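Local coordinates for nucleotidyl transferase AbiEii/AbiGii toxin family protein (Mycobacterium tuberculosis, PDB 6Y56) that probably acts as a nucleotidyltransferase toxin (MenT4) of a toxin-antitoxin system, related to an enzyme that blocks growth by inactivating tRNA acceptor stems, at residues K206-D210 with V211-R215; L221-E224 with D225-A229; P159-E163 with A164-A168; E196-V199 with R200-V204; F41-N44 with R45-K49. One frame throughout, in Å; residues are numbered along the deposited sequence.

Contact 1. Residues K206-D210 with V211-R215; sequences KVWGD and VVDDR
Gly-209 O is gripped twice across this contact, by Asp-213 N at 2.9 Å and by Asp-214 N at 3.1 Å. The Asp-214 bond runs nearly along the C=O axis, whereas Asp-213 N comes in tilted 33° from the carbonyl plane. Before this fork the regular i to i+4 pattern holds: Val-211 N donates to Val-207 O, and Val-212 N to Trp-208 O at 2.8 Å. The Asp-214 N to Gly-209 O bond, i to i+5, closes a six-residue pi-turn near the C-terminal end of helix 196-212, and at Arg-215 the chain swings to positive phi. Two like-charged carboxylates come near each other, Asp-210 OD1 lying 4.2 Å from Asp-214 OD2. Water 1 donates to both, at 3.0 Å to Asp-210 OD1 and 2.8 Å to Asp-214 OD2, and Arg-131 makes salt bridges to the same two oxygens. Asp-213 OD1 is paired instead with Arg-281. On the apolar flank, Val-212 CG2 sits over the six-membered ring of Trp-208 in a CH-pi contact, 3.9 Å from its centroid. The indole is brought there by a CG anti to the backbone N (chi1 -170°), and its NE1 makes a weak hydrogen bond to Asp-277 O.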
loop_
_atom_site.group_PDB
_atom_site.type_symbol
_atom_site.label_atom_id
_atom_site.label_comp_id
_atom_site.label_asym_id
_atom_site.label_seq_id
_atom_site.Cartn_x
_atom_site.Cartn_y
_atom_site.Cartn_z
ATOM N N LYS A 206 13.540 -6.637 4.448
ATOM C CA LYS A 206 13.067 -5.735 3.400
ATOM C C LYS A 206 14.048 -4.594 3.191
ATOM O O LYS A 206 14.364 -4.246 2.047
ATOM C CB LYS A 206 11.698 -5.161 3.760
ATOM C CG LYS A 206 10.558 -6.167 3.743
ATOM C CD LYS A 206 10.018 -6.444 2.348
ATOM C CE LYS A 206 8.870 -7.445 2.418
ATOM N NZ LYS A 206 8.242 -7.617 1.084
ATOM N N VAL A 207 14.539 -3.999 4.283
ATOM C CA VAL A 207 15.506 -2.912 4.156
ATOM C C VAL A 207 16.786 -3.404 3.494
ATOM O O VAL A 207 17.377 -2.705 2.657
ATOM C CB VAL A 207 15.780 -2.260 5.523
ATOM C CG1 VAL A 207 16.922 -1.249 5.381
ATOM C CG2 VAL A 207 14.525 -1.577 6.055
ATOM N N TRP A 208 17.234 -4.613 3.840
ATOM C CA TRP A 208 18.428 -5.153 3.192
ATOM C C TRP A 208 18.262 -5.152 1.678
ATOM O O TRP A 208 19.136 -4.685 0.942
ATOM C CB TRP A 208 18.701 -6.574 3.699
ATOM C CG TRP A 208 20.053 -7.127 3.278
ATOM C CD1 TRP A 208 21.189 -7.164 4.027
ATOM C CD2 TRP A 208 20.389 -7.722 2.013
ATOM N NE1 TRP A 208 22.222 -7.735 3.308
ATOM C CE2 TRP A 208 21.751 -8.087 2.071
ATOM C CE3 TRP A 208 19.669 -7.981 0.839
ATOM C CZ2 TRP A 208 22.403 -8.698 1.000
ATOM C CZ3 TRP A 208 20.326 -8.586 -0.228
ATOM C CH2 TRP A 208 21.678 -8.933 -0.134
ATOM N N GLY A 209 17.135 -5.654 1.186
ATOM C CA GLY A 209 16.914 -5.647 -0.250
ATOM C C GLY A 209 16.768 -4.246 -0.820
ATOM O O GLY A 209 17.276 -3.956 -1.907
ATOM N N ASP A 210 16.089 -3.356 -0.095
ATOM C CA ASP A 210 15.910 -1.984 -0.555
ATOM C C ASP A 210 17.248 -1.288 -0.756
ATOM O O ASP A 210 17.453 -0.601 -1.769
ATOM C CB ASP A 210 15.097 -1.198 0.471
ATOM C CG ASP A 210 13.636 -1.620 0.536
ATOM O OD1 ASP A 210 13.161 -2.339 -0.366
ATOM O OD2 ASP A 210 12.972 -1.206 1.514
ATOM N N VAL A 211 18.168 -1.462 0.192
ATOM C CA VAL A 211 19.477 -0.818 0.136
ATOM C C VAL A 211 20.389 -1.532 -0.854
ATOM O O VAL A 211 20.967 -0.904 -1.747
ATOM C CB VAL A 211 20.099 -0.769 1.545
ATOM C CG1 VAL A 211 21.553 -0.274 1.489
ATOM C CG2 VAL A 211 19.276 0.124 2.454
ATOM N N VAL A 212 20.573 -2.847 -0.688
ATOM C CA VAL A 212 21.587 -3.569 -1.453
ATOM C C VAL A 212 21.177 -3.702 -2.908
ATOM O O VAL A 212 21.987 -3.493 -3.822
ATOM C CB VAL A 212 21.872 -4.941 -0.819
ATOM C CG1 VAL A 212 22.806 -5.763 -1.712
ATOM C CG2 VAL A 212 22.462 -4.772 0.567
ATOM N N ASP A 213 19.927 -4.071 -3.152
ATOM C CA ASP A 213 19.502 -4.331 -4.520
ATOM C C ASP A 213 18.840 -3.138 -5.187
ATOM O O ASP A 213 19.115 -2.864 -6.361
ATOM C CB ASP A 213 18.599 -5.564 -4.590
ATOM C CG ASP A 213 19.374 -6.858 -4.357
ATOM O OD1 ASP A 213 20.575 -6.915 -4.723
ATOM O OD2 ASP A 213 18.789 -7.808 -3.804
ATOM N N ASP A 214 18.003 -2.404 -4.452
ATOM C CA ASP A 214 17.289 -1.251 -5.067
ATOM C C ASP A 214 18.059 0.064 -4.883
ATOM O O ASP A 214 17.626 1.062 -5.463
ATOM C CB ASP A 214 15.843 -1.159 -4.581
ATOM C CG ASP A 214 14.997 -2.342 -5.016
ATOM O OD1 ASP A 214 15.490 -3.156 -5.819
ATOM O OD2 ASP A 214 13.860 -2.441 -4.537
ATOM N N ARG A 215 19.145 0.049 -4.106
ATOM C CA ARG A 215 19.990 1.256 -3.862
ATOM C C ARG A 215 19.144 2.409 -3.303
ATOM O O ARG A 215 19.437 3.564 -3.616
ATOM C CB ARG A 215 20.765 1.649 -5.124
ATOM C CG ARG A 215 21.597 0.517 -5.705
ATOM C CD ARG A 215 22.069 0.822 -7.112
ATOM N NE ARG A 215 23.348 0.198 -7.408
ATOM C CZ ARG A 215 24.056 0.441 -8.501
ATOM N NH1 ARG A 215 23.598 1.288 -9.406
ATOM N NH2 ARG A 215 25.215 -0.164 -8.683
HETATM O O HOH W 1 12.787 -0.526 -2.765
#

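Contact 2. Residues L221-E224 with D225-A229; sequences LRVE and DVLAA
Val-223 and Leu-227 form the tight part of this turn: their side chains lie alongside each other, pointing the same way, and Val-223 CG1 presses to 3.4 Å from Leu-227 CD1, closer than usual for two carbons. The backbone beneath is drawn in as well, because Val-223 O accepts from both Val-226 N and Leu-227 N. Of these donors Leu-227 N lies in the carbonyl plane, while Val-226 N stands above it. On the other flank Asp-225 reaches back to the chain leading into the short helix 224-227. Its CG stands beside its own backbone N (chi1 -61°), which lets OD2 accept from Arg-222 N at 3.0 Å; the N-H points nearly straight at the oxygen (172°) but meets it from above the carboxylate plane. In return Asp-225 N donates to Arg-222 O at 2.9 Å. This side is looser and wet. Water 2 donates to Asp-225 OD1 at 2.8 Å and accepts from Arg-222 NH1 at 3.2 Å, so arginine and aspartate meet through solvent, Arg-222 NH1 lying 5.5 Å from Asp-225 OD1. The direct ionic partner of OD2 is Arg-175. With an amide, an arginine and a water all donating to it, the Asp-225 carboxylate is probably ionised and firmly oriented at the start of the helix.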
loop_
_atom_site.group_PDB
_atom_site.type_symbol
_atom_site.label_atom_id
_atom_site.label_comp_id
_atom_site.label_asym_id
_atom_site.label_seq_id
_atom_site.Cartn_x
_atom_site.Cartn_y
_atom_site.Cartn_z
ATOM N N LEU A 221 21.373 0.101 8.378
ATOM C CA LEU A 221 20.086 0.291 9.028
ATOM C C LEU A 221 20.316 0.512 10.514
ATOM O O LEU A 221 21.002 -0.279 11.163
ATOM C CB LEU A 221 19.230 -0.964 8.828
ATOM C CG LEU A 221 17.950 -1.043 9.657
ATOM C CD1 LEU A 221 17.050 0.129 9.305
ATOM C CD2 LEU A 221 17.229 -2.382 9.468
ATOM N N ARG A 222 19.767 1.595 11.042
ATOM C CA ARG A 222 19.801 1.873 12.469
ATOM C C ARG A 222 18.374 1.989 12.972
ATOM O O ARG A 222 17.504 2.542 12.296
ATOM C CB ARG A 222 20.539 3.180 12.757
ATOM C CG ARG A 222 21.952 3.210 12.226
ATOM C CD ARG A 222 22.660 4.487 12.632
ATOM N NE ARG A 222 24.096 4.379 12.427
ATOM C CZ ARG A 222 24.741 4.915 11.399
ATOM N NH1 ARG A 222 24.069 5.604 10.483
ATOM N NH2 ARG A 222 26.052 4.767 11.286
ATOM N N VAL A 223 18.128 1.478 14.176
ATOM C CA VAL A 223 16.756 1.501 14.668
ATOM C C VAL A 223 16.256 2.931 14.855
ATOM O O VAL A 223 15.058 3.206 14.710
ATOM C CB VAL A 223 16.607 0.635 15.932
ATOM C CG1 VAL A 223 15.171 0.600 16.358
ATOM C CG2 VAL A 223 17.108 -0.774 15.663
ATOM N N GLU A 224 17.162 3.868 15.149
ATOM C CA GLU A 224 16.781 5.271 15.261
ATOM C C GLU A 224 16.243 5.840 13.958
ATOM O O GLU A 224 15.559 6.865 13.988
ATOM C CB GLU A 224 17.974 6.115 15.711
ATOM C CG GLU A 224 18.432 5.838 17.130
ATOM C CD GLU A 224 19.341 4.625 17.237
ATOM O OE1 GLU A 224 19.736 4.067 16.184
ATOM O OE2 GLU A 224 19.651 4.228 18.384
ATOM N N ASP A 225 16.552 5.215 12.817
ATOM C CA ASP A 225 15.959 5.654 11.556
ATOM C C ASP A 225 14.439 5.696 11.642
ATOM O O ASP A 225 13.795 6.515 10.978
ATOM C CB ASP A 225 16.348 4.707 10.413
ATOM C CG ASP A 225 17.850 4.628 10.172
ATOM O OD1 ASP A 225 18.620 5.463 10.686
ATOM O OD2 ASP A 225 18.276 3.700 9.440
ATOM N N VAL A 226 13.845 4.815 12.443
ATOM C CA VAL A 226 12.404 4.780 12.648
ATOM C C VAL A 226 12.009 5.371 13.997
ATOM O O VAL A 226 10.982 6.042 14.102
ATOM C CB VAL A 226 11.874 3.335 12.495
ATOM C CG1 VAL A 226 10.435 3.224 12.973
ATOM C CG2 VAL A 226 12.002 2.869 11.059
ATOM N N LEU A 227 12.808 5.121 15.036
ATOM C CA LEU A 227 12.386 5.389 16.406
ATOM C C LEU A 227 12.834 6.734 16.952
ATOM O O LEU A 227 12.418 7.090 18.057
ATOM C CB LEU A 227 12.860 4.276 17.345
ATOM C CG LEU A 227 12.222 2.914 17.092
ATOM C CD1 LEU A 227 12.627 1.952 18.197
ATOM C CD2 LEU A 227 10.708 3.035 17.001
ATOM N N ALA A 228 13.666 7.485 16.238
ATOM C CA ALA A 228 13.976 8.829 16.701
ATOM C C ALA A 228 12.724 9.690 16.629
ATOM O O ALA A 228 11.867 9.514 15.758
ATOM C CB ALA A 228 15.082 9.453 15.852
ATOM N N ALA A 229 12.606 10.617 17.572
ATOM C CA ALA A 229 11.453 11.501 17.583
ATOM C C ALA A 229 11.443 12.322 16.302
ATOM O O ALA A 229 12.456 12.910 15.914
ATOM C CB ALA A 229 11.508 12.423 18.801
HETATM O O HOH W 2 21.081 5.763 9.487
HETATM O O HOH W 3 12.825 8.390 13.057
#

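Contact 3. Residues P159-E163 with A164-A168; sequences PVVAE and AEACA
The junction where strand 157-160 gives way to helix 163-174 turns on Ala-162, which occupies the N-cap position. Ala-162 O accepts from Ala-166 N at 2.8 Å, and Glu-163 O takes Cys-167 N at 3.0 Å, beginning the helical ladder. Val-161 packs on this first turn with both methyls. Its CG1 lies between the backbone N and the carbonyl carbon (chi1 62°), where it meets Ala-166 CB at 3.8 Å; CG2 rests against Glu-165 CB, also at 3.8 Å. From there the Glu-165 chain runs out extended, and water 4 links it back to the cap, accepting from Ala-162 N at 2.9 Å and donating to Glu-165 OE1 at 2.8 Å. Beyond the junction, OE1 also takes Leu-135 N, and OE2 takes Ala-134 N and a salt bridge from Lys-206. Ala-162 has no side-chain oxygen to cap the first-turn amides; its own N-H is bound by the water that Glu-165 OE1 holds, and the many donors around that buried carboxylate fix its rotation.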
loop_
_atom_site.group_PDB
_atom_site.type_symbol
_atom_site.label_atom_id
_atom_site.label_comp_id
_atom_site.label_asym_id
_atom_site.label_seq_id
_atom_site.Cartn_x
_atom_site.Cartn_y
_atom_site.Cartn_z
ATOM N N PRO A 159 -6.254 -11.892 -3.386
ATOM C CA PRO A 159 -5.074 -12.155 -2.553
ATOM C C PRO A 159 -4.402 -10.845 -2.190
ATOM O O PRO A 159 -4.059 -10.038 -3.056
ATOM C CB PRO A 159 -4.177 -13.018 -3.444
ATOM C CG PRO A 159 -4.679 -12.828 -4.796
ATOM C CD PRO A 159 -6.109 -12.394 -4.756
ATOM N N VAL A 160 -4.207 -10.650 -0.896
ATOM C CA VAL A 160 -3.657 -9.424 -0.335
ATOM C C VAL A 160 -2.411 -9.774 0.471
ATOM O O VAL A 160 -2.311 -10.856 1.061
ATOM C CB VAL A 160 -4.730 -8.721 0.536
ATOM C CG1 VAL A 160 -4.151 -7.565 1.367
ATOM C CG2 VAL A 160 -5.886 -8.221 -0.340
ATOM N N VAL A 161 -1.458 -8.836 0.512
ATOM C CA VAL A 161 -0.254 -9.016 1.315
ATOM C C VAL A 161 -0.619 -9.356 2.756
ATOM O O VAL A 161 -1.545 -8.786 3.345
ATOM C CB VAL A 161 0.600 -7.734 1.209
ATOM C CG1 VAL A 161 -0.147 -6.509 1.765
ATOM C CG2 VAL A 161 1.948 -7.897 1.909
ATOM N N ALA A 162 0.131 -10.292 3.334
ATOM C CA ALA A 162 -0.078 -10.626 4.733
ATOM C C ALA A 162 0.141 -9.392 5.589
ATOM O O ALA A 162 0.985 -8.538 5.284
ATOM C CB ALA A 162 0.902 -11.714 5.162
ATOM N N GLU A 163 -0.621 -9.299 6.680
ATOM C CA GLU A 163 -0.594 -8.093 7.493
ATOM C C GLU A 163 0.789 -7.824 8.090
ATOM O O GLU A 163 1.219 -6.671 8.149
ATOM C CB GLU A 163 -1.668 -8.151 8.576
ATOM C CG GLU A 163 -1.789 -6.839 9.299
ATOM C CD GLU A 163 -3.009 -6.747 10.183
ATOM O OE1 GLU A 163 -3.983 -7.498 9.948
ATOM O OE2 GLU A 163 -2.990 -5.897 11.099
ATOM N N ALA A 164 1.495 -8.865 8.539
ATOM C CA ALA A 164 2.838 -8.659 9.082
ATOM C C ALA A 164 3.775 -8.110 8.018
ATOM O O ALA A 164 4.646 -7.279 8.310
ATOM C CB ALA A 164 3.397 -9.974 9.617
ATOM N N GLU A 165 3.626 -8.582 6.775
ATOM C CA GLU A 165 4.468 -8.102 5.689
ATOM C C GLU A 165 4.096 -6.679 5.283
ATOM O O GLU A 165 4.973 -5.879 4.953
ATOM C CB GLU A 165 4.405 -9.070 4.508
ATOM C CG GLU A 165 5.374 -8.724 3.397
ATOM C CD GLU A 165 5.726 -9.907 2.530
ATOM O OE1 GLU A 165 4.994 -10.925 2.553
ATOM O OE2 GLU A 165 6.739 -9.823 1.811
ATOM N N ALA A 166 2.804 -6.345 5.287
ATOM C CA ALA A 166 2.408 -4.972 4.988
ATOM C C ALA A 166 3.003 -4.001 5.999
ATOM O O ALA A 166 3.487 -2.919 5.634
ATOM C CB ALA A 166 0.880 -4.861 4.990
ATOM N N CYS A 167 2.998 -4.386 7.278
ATOM C CA CYS A 167 3.576 -3.532 8.302
ATOM C C CYS A 167 5.085 -3.398 8.103
ATOM O O CYS A 167 5.630 -2.285 8.154
ATOM C CB CYS A 167 3.234 -4.101 9.676
ATOM S SG CYS A 167 3.679 -3.023 11.041
ATOM N N ALA A 168 5.769 -4.509 7.804
ATOM C CA ALA A 168 7.210 -4.455 7.558
ATOM C C ALA A 168 7.539 -3.572 6.356
ATOM O O ALA A 168 8.518 -2.817 6.387
ATOM C CB ALA A 168 7.766 -5.868 7.369
HETATM O O HOH W 4 2.338 -11.466 1.909
#

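Contact 4. Residues E196-V199 with R200-V204; sequences EPLV and RRLWV
Leu-198 and Leu-202 supply the apolar part of this contact, lying side by side and pointing the same way, with Leu-198 CD1 3.8 Å from Leu-202 CD1. Backbone hydrogen bonds run from Arg-200 N to Glu-196 O, Arg-201 N to Pro-197 O, Leu-202 N to Leu-198 O, and Trp-203 N to Val-199 O at 2.8 Å. These are the first turns of helix 196-212, which lays Leu-198, Val-199 and Leu-202 against helix 163-174. The polar group centres on Arg-200. Its chain, bent at chi3 (57°), folds back so that one face of the guanidinium lies over Pro-197, NH2 being 3.7 Å from Pro-197 CA. Two waters accept from this arginine. Water 5 joins NH1 of Arg-200, at 3.2 Å, to Glu-196 OE1, at 2.8 Å; water 6 accepts from Arg-200 NE at 3.1 Å and lies 2.8 Å from Pro-197 O. Glu-196 has its salt bridge with Arg-259, through OE2, while Arg-200 NH1 also donates to Phe-262 O.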
loop_
_atom_site.group_PDB
_atom_site.type_symbol
_atom_site.label_atom_id
_atom_site.label_comp_id
_atom_site.label_asym_id
_atom_site.label_seq_id
_atom_site.Cartn_x
_atom_site.Cartn_y
_atom_site.Cartn_z
ATOM N N GLU A 196 5.232 -9.362 16.606
ATOM C CA GLU A 196 6.418 -8.514 16.727
ATOM C C GLU A 196 7.693 -9.136 16.183
ATOM O O GLU A 196 8.395 -8.463 15.400
ATOM C CB GLU A 196 6.604 -8.064 18.180
ATOM C CG GLU A 196 5.575 -7.065 18.658
ATOM C CD GLU A 196 5.763 -6.656 20.101
ATOM O OE1 GLU A 196 6.716 -7.124 20.755
ATOM O OE2 GLU A 196 4.934 -5.864 20.579
ATOM N N PRO A 197 8.074 -10.366 16.546
ATOM C CA PRO A 197 9.327 -10.908 15.999
ATOM C C PRO A 197 9.288 -11.047 14.489
ATOM O O PRO A 197 10.308 -10.853 13.817
ATOM C CB PRO A 197 9.455 -12.272 16.693
ATOM C CG PRO A 197 8.583 -12.173 17.910
ATOM C CD PRO A 197 7.442 -11.305 17.496
ATOM N N LEU A 198 8.125 -11.384 13.930
ATOM C CA LEU A 198 8.019 -11.551 12.486
ATOM C C LEU A 198 8.086 -10.213 11.758
ATOM O O LEU A 198 8.792 -10.093 10.746
ATOM C CB LEU A 198 6.719 -12.287 12.170
ATOM C CG LEU A 198 6.399 -12.460 10.688
ATOM C CD1 LEU A 198 7.452 -13.276 9.950
ATOM C CD2 LEU A 198 5.038 -13.134 10.583
ATOM N N VAL A 199 7.383 -9.197 12.270
ATOM C CA VAL A 199 7.450 -7.866 11.674
ATOM C C VAL A 199 8.876 -7.329 11.728
ATOM O O VAL A 199 9.393 -6.789 10.739
ATOM C CB VAL A 199 6.445 -6.908 12.342
ATOM C CG1 VAL A 199 6.721 -5.467 11.903
ATOM C CG2 VAL A 199 5.035 -7.284 11.954
ATOM N N ARG A 200 9.558 -7.509 12.859
ATOM C CA ARG A 200 10.918 -7.001 12.985
ATOM C C ARG A 200 11.865 -7.719 12.034
ATOM O O ARG A 200 12.705 -7.080 11.381
ATOM C CB ARG A 200 11.377 -7.163 14.432
ATOM C CG ARG A 200 12.801 -6.701 14.712
ATOM C CD ARG A 200 13.146 -6.795 16.204
ATOM N NE ARG A 200 12.959 -8.150 16.703
ATOM C CZ ARG A 200 12.220 -8.489 17.755
ATOM N NH1 ARG A 200 11.597 -7.581 18.492
ATOM N NH2 ARG A 200 12.127 -9.766 18.086
ATOM N N ARG A 201 11.752 -9.047 11.950
ATOM C CA ARG A 201 12.584 -9.826 11.038
ATOM C C ARG A 201 12.343 -9.413 9.596
ATOM O O ARG A 201 13.292 -9.139 8.849
ATOM C CB ARG A 201 12.320 -11.322 11.248
ATOM C CG ARG A 201 12.972 -12.261 10.232
ATOM C CD ARG A 201 14.481 -12.115 10.198
ATOM N NE ARG A 201 15.109 -12.375 11.493
ATOM C CZ ARG A 201 15.715 -13.513 11.824
ATOM N NH1 ARG A 201 16.283 -13.634 13.019
ATOM N NH2 ARG A 201 15.761 -14.524 10.965
ATOM N N LEU A 202 11.077 -9.329 9.198
ATOM C CA LEU A 202 10.752 -8.945 7.830
ATOM C C LEU A 202 11.224 -7.530 7.525
ATOM O O LEU A 202 11.679 -7.260 6.410
ATOM C CB LEU A 202 9.247 -9.060 7.594
ATOM C CG LEU A 202 8.710 -10.471 7.413
ATOM C CD1 LEU A 202 7.193 -10.425 7.406
ATOM C CD2 LEU A 202 9.238 -11.041 6.114
ATOM N N TRP A 203 11.105 -6.611 8.492
ATOM C CA TRP A 203 11.575 -5.240 8.298
ATOM C C TRP A 203 13.055 -5.220 7.935
ATOM O O TRP A 203 13.463 -4.590 6.954
ATOM C CB TRP A 203 11.319 -4.428 9.572
ATOM C CG TRP A 203 11.876 -3.038 9.575
ATOM C CD1 TRP A 203 11.624 -2.047 8.675
ATOM C CD2 TRP A 203 12.769 -2.486 10.544
ATOM N NE1 TRP A 203 12.296 -0.905 9.037
ATOM C CE2 TRP A 203 13.013 -1.148 10.177
ATOM C CE3 TRP A 203 13.386 -2.994 11.686
ATOM C CZ2 TRP A 203 13.850 -0.304 10.915
ATOM C CZ3 TRP A 203 14.208 -2.165 12.417
ATOM C CH2 TRP A 203 14.435 -0.831 12.026
ATOM N N VAL A 204 13.875 -5.935 8.704
ATOM C CA VAL A 204 15.306 -5.962 8.421
ATOM C C VAL A 204 15.571 -6.539 7.038
ATOM O O VAL A 204 16.401 -6.020 6.283
ATOM C CB VAL A 204 16.061 -6.735 9.519
ATOM C CG1 VAL A 204 17.541 -6.905 9.146
ATOM C CG2 VAL A 204 15.917 -6.018 10.839
HETATM O O HOH W 5 9.253 -8.377 20.529
HETATM O O HOH W 6 12.786 -10.827 15.154
#

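Contact 5. Residues F41-N44 with R45-K49; sequences FGDN and RLVFK
One face of the Phe-41 ring carries Leu-46 CD2, a CH-pi contact in which the methyl carbon stands 3.6 Å from the ring centroid and only 12° off the normal. Leu-46 reaches there with CG anti to its backbone N (chi1 -174°), and its carbonyl oxygen comes close as well, Leu-46 O lying 3.4 Å from Phe-41 CD2. The ring is further packed by Leu-158, Pro-159 and Phe-71. A second flat group, the Arg-45 guanidinium, leads away from the turn on an extended chain; NH1 donates to Gln-40 O and NH2 forms a salt bridge with Glu-81. Between these side chains the backbone makes a type II turn over Asp-43 and Asn-44. Gly-42 O accepts twice, from Arg-45 N at 2.9 Å, above the carbonyl plane, and from Leu-46 N at 2.9 Å, within it. Gly-42 N answers with a bond to Leu-46 O, also 2.9 Å, with an N-H...O angle of 168°. Two residues thus face one, a classic beta bulge, and Gly-42 adopts angles at which a CB would jam against the carbonyl of Phe-41. Val-47 CG2 lies 3.5 Å from Gly-42 O. The turn lies in the loop between helix 19-38 and strand 47-49, an edge strand of the mixed sheet next to strand 68-72, with Leu-46 also touching Val-82 of helix 76-86 and Phe-48 packing on strand 157-160.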
loop_
_atom_site.group_PDB
_atom_site.type_symbol
_atom_site.label_atom_id
_atom_site.label_comp_id
_atom_site.label_asym_id
_atom_site.label_seq_id
_atom_site.Cartn_x
_atom_site.Cartn_y
_atom_site.Cartn_z
ATOM N N PHE A 41 -4.886 -13.696 -10.241
ATOM C CA PHE A 41 -4.115 -13.253 -9.088
ATOM C C PHE A 41 -3.536 -14.469 -8.372
ATOM O O PHE A 41 -3.959 -15.604 -8.594
ATOM C CB PHE A 41 -5.007 -12.498 -8.097
ATOM C CG PHE A 41 -5.354 -11.087 -8.497
ATOM C CD1 PHE A 41 -6.283 -10.840 -9.503
ATOM C CD2 PHE A 41 -4.797 -10.002 -7.823
ATOM C CE1 PHE A 41 -6.616 -9.534 -9.860
ATOM C CE2 PHE A 41 -5.120 -8.709 -8.170
ATOM C CZ PHE A 41 -6.042 -8.472 -9.187
ATOM N N GLY A 42 -2.562 -14.239 -7.511
ATOM C CA GLY A 42 -2.066 -15.322 -6.684
ATOM C C GLY A 42 -0.617 -15.118 -6.303
ATOM O O GLY A 42 0.095 -14.289 -6.868
ATOM N N ASP A 43 -0.190 -15.910 -5.318
ATOM C CA ASP A 43 1.189 -15.895 -4.849
ATOM C C ASP A 43 2.154 -16.042 -6.019
ATOM O O ASP A 43 1.958 -16.872 -6.915
ATOM C CB ASP A 43 1.405 -17.058 -3.869
ATOM C CG ASP A 43 0.682 -16.859 -2.552
ATOM O OD1 ASP A 43 0.611 -15.711 -2.075
ATOM O OD2 ASP A 43 0.183 -17.856 -1.989
ATOM N N ASN A 44 3.198 -15.220 -6.012
ATOM C CA ASN A 44 4.239 -15.226 -7.038
ATOM C C ASN A 44 3.707 -14.886 -8.420
ATOM O O ASN A 44 4.355 -15.180 -9.422
ATOM C CB ASN A 44 5.027 -16.540 -7.053
ATOM C CG ASN A 44 5.631 -16.849 -5.713
ATOM O OD1 ASN A 44 6.443 -16.082 -5.198
ATOM N ND2 ASN A 44 5.223 -17.960 -5.124
ATOM N N ARG A 45 2.536 -14.269 -8.499
ATOM C CA ARG A 45 1.998 -13.825 -9.776
ATOM C C ARG A 45 1.482 -12.392 -9.685
ATOM O O ARG A 45 1.995 -11.496 -10.365
ATOM C CB ARG A 45 0.905 -14.769 -10.282
ATOM C CG ARG A 45 0.506 -14.426 -11.702
ATOM C CD ARG A 45 -0.537 -15.347 -12.299
ATOM N NE ARG A 45 -0.513 -15.278 -13.765
ATOM C CZ ARG A 45 -1.006 -14.275 -14.494
ATOM N NH1 ARG A 45 -1.586 -13.223 -13.924
ATOM N NH2 ARG A 45 -0.918 -14.327 -15.817
ATOM N N LEU A 46 0.467 -12.164 -8.854
ATOM C CA LEU A 46 -0.110 -10.828 -8.715
ATOM C C LEU A 46 -0.807 -10.772 -7.362
ATOM O O LEU A 46 -1.792 -11.489 -7.142
ATOM C CB LEU A 46 -1.091 -10.563 -9.847
ATOM C CG LEU A 46 -1.666 -9.154 -9.901
ATOM C CD1 LEU A 46 -0.588 -8.108 -10.206
ATOM C CD2 LEU A 46 -2.790 -9.100 -10.929
ATOM N N VAL A 47 -0.291 -9.952 -6.452
ATOM C CA VAL A 47 -0.850 -9.810 -5.112
ATOM C C VAL A 47 -1.094 -8.327 -4.861
ATOM O O VAL A 47 -0.215 -7.500 -5.121
ATOM C CB VAL A 47 0.087 -10.407 -4.038
ATOM C CG1 VAL A 47 -0.479 -10.179 -2.651
ATOM C CG2 VAL A 47 0.260 -11.900 -4.274
ATOM N N PHE A 48 -2.280 -7.993 -4.352
ATOM C CA PHE A 48 -2.645 -6.620 -4.012
ATOM C C PHE A 48 -1.994 -6.252 -2.681
ATOM O O PHE A 48 -2.075 -7.009 -1.710
ATOM C CB PHE A 48 -4.174 -6.607 -3.914
ATOM C CG PHE A 48 -4.809 -5.251 -3.726
ATOM C CD1 PHE A 48 -4.233 -4.081 -4.202
ATOM C CD2 PHE A 48 -6.048 -5.175 -3.091
ATOM C CE1 PHE A 48 -4.862 -2.847 -4.025
ATOM C CE2 PHE A 48 -6.681 -3.957 -2.924
ATOM C CZ PHE A 48 -6.091 -2.799 -3.389
ATOM N N LYS A 49 -1.343 -5.094 -2.618
ATOM C CA LYS A 49 -0.610 -4.730 -1.397
ATOM C C LYS A 49 -0.717 -3.226 -1.140
ATOM O O LYS A 49 -1.547 -2.531 -1.722
ATOM C CB LYS A 49 0.843 -5.221 -1.454
ATOM C CG LYS A 49 1.697 -4.552 -2.516
ATOM C CD LYS A 49 3.111 -5.142 -2.477
ATOM C CE LYS A 49 4.064 -4.376 -3.358
ATOM N NZ LYS A 49 4.886 -3.491 -2.502
#

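Contacts 3 and 4 join helices 163-174 and 196-212, Ala-168 CB lying 3.5 Å from Leu-202 CB. Contact 1 closes the helix that contact 4 opens and returns to contact 3 through a salt bridge, Lys-206 NZ to Glu-165 OE2 at 2.8 Å. Contact 2 follows in sequence and packs back on contact 4, with Leu-221 CD1 3.6 Å from Trp-203 CZ2. At the other end, contacts 3 and 5 meet through backbone bonds, Val-161 N, just past strand 157-160, probably hydrogen-bonded to Phe-48 O at 2.9 Å. Glu-169 makes salt bridges with both Lys-206 of contact 1 and Lys-49 of contact 5. The centres of contacts 2 and 5 are about 31 Å apart.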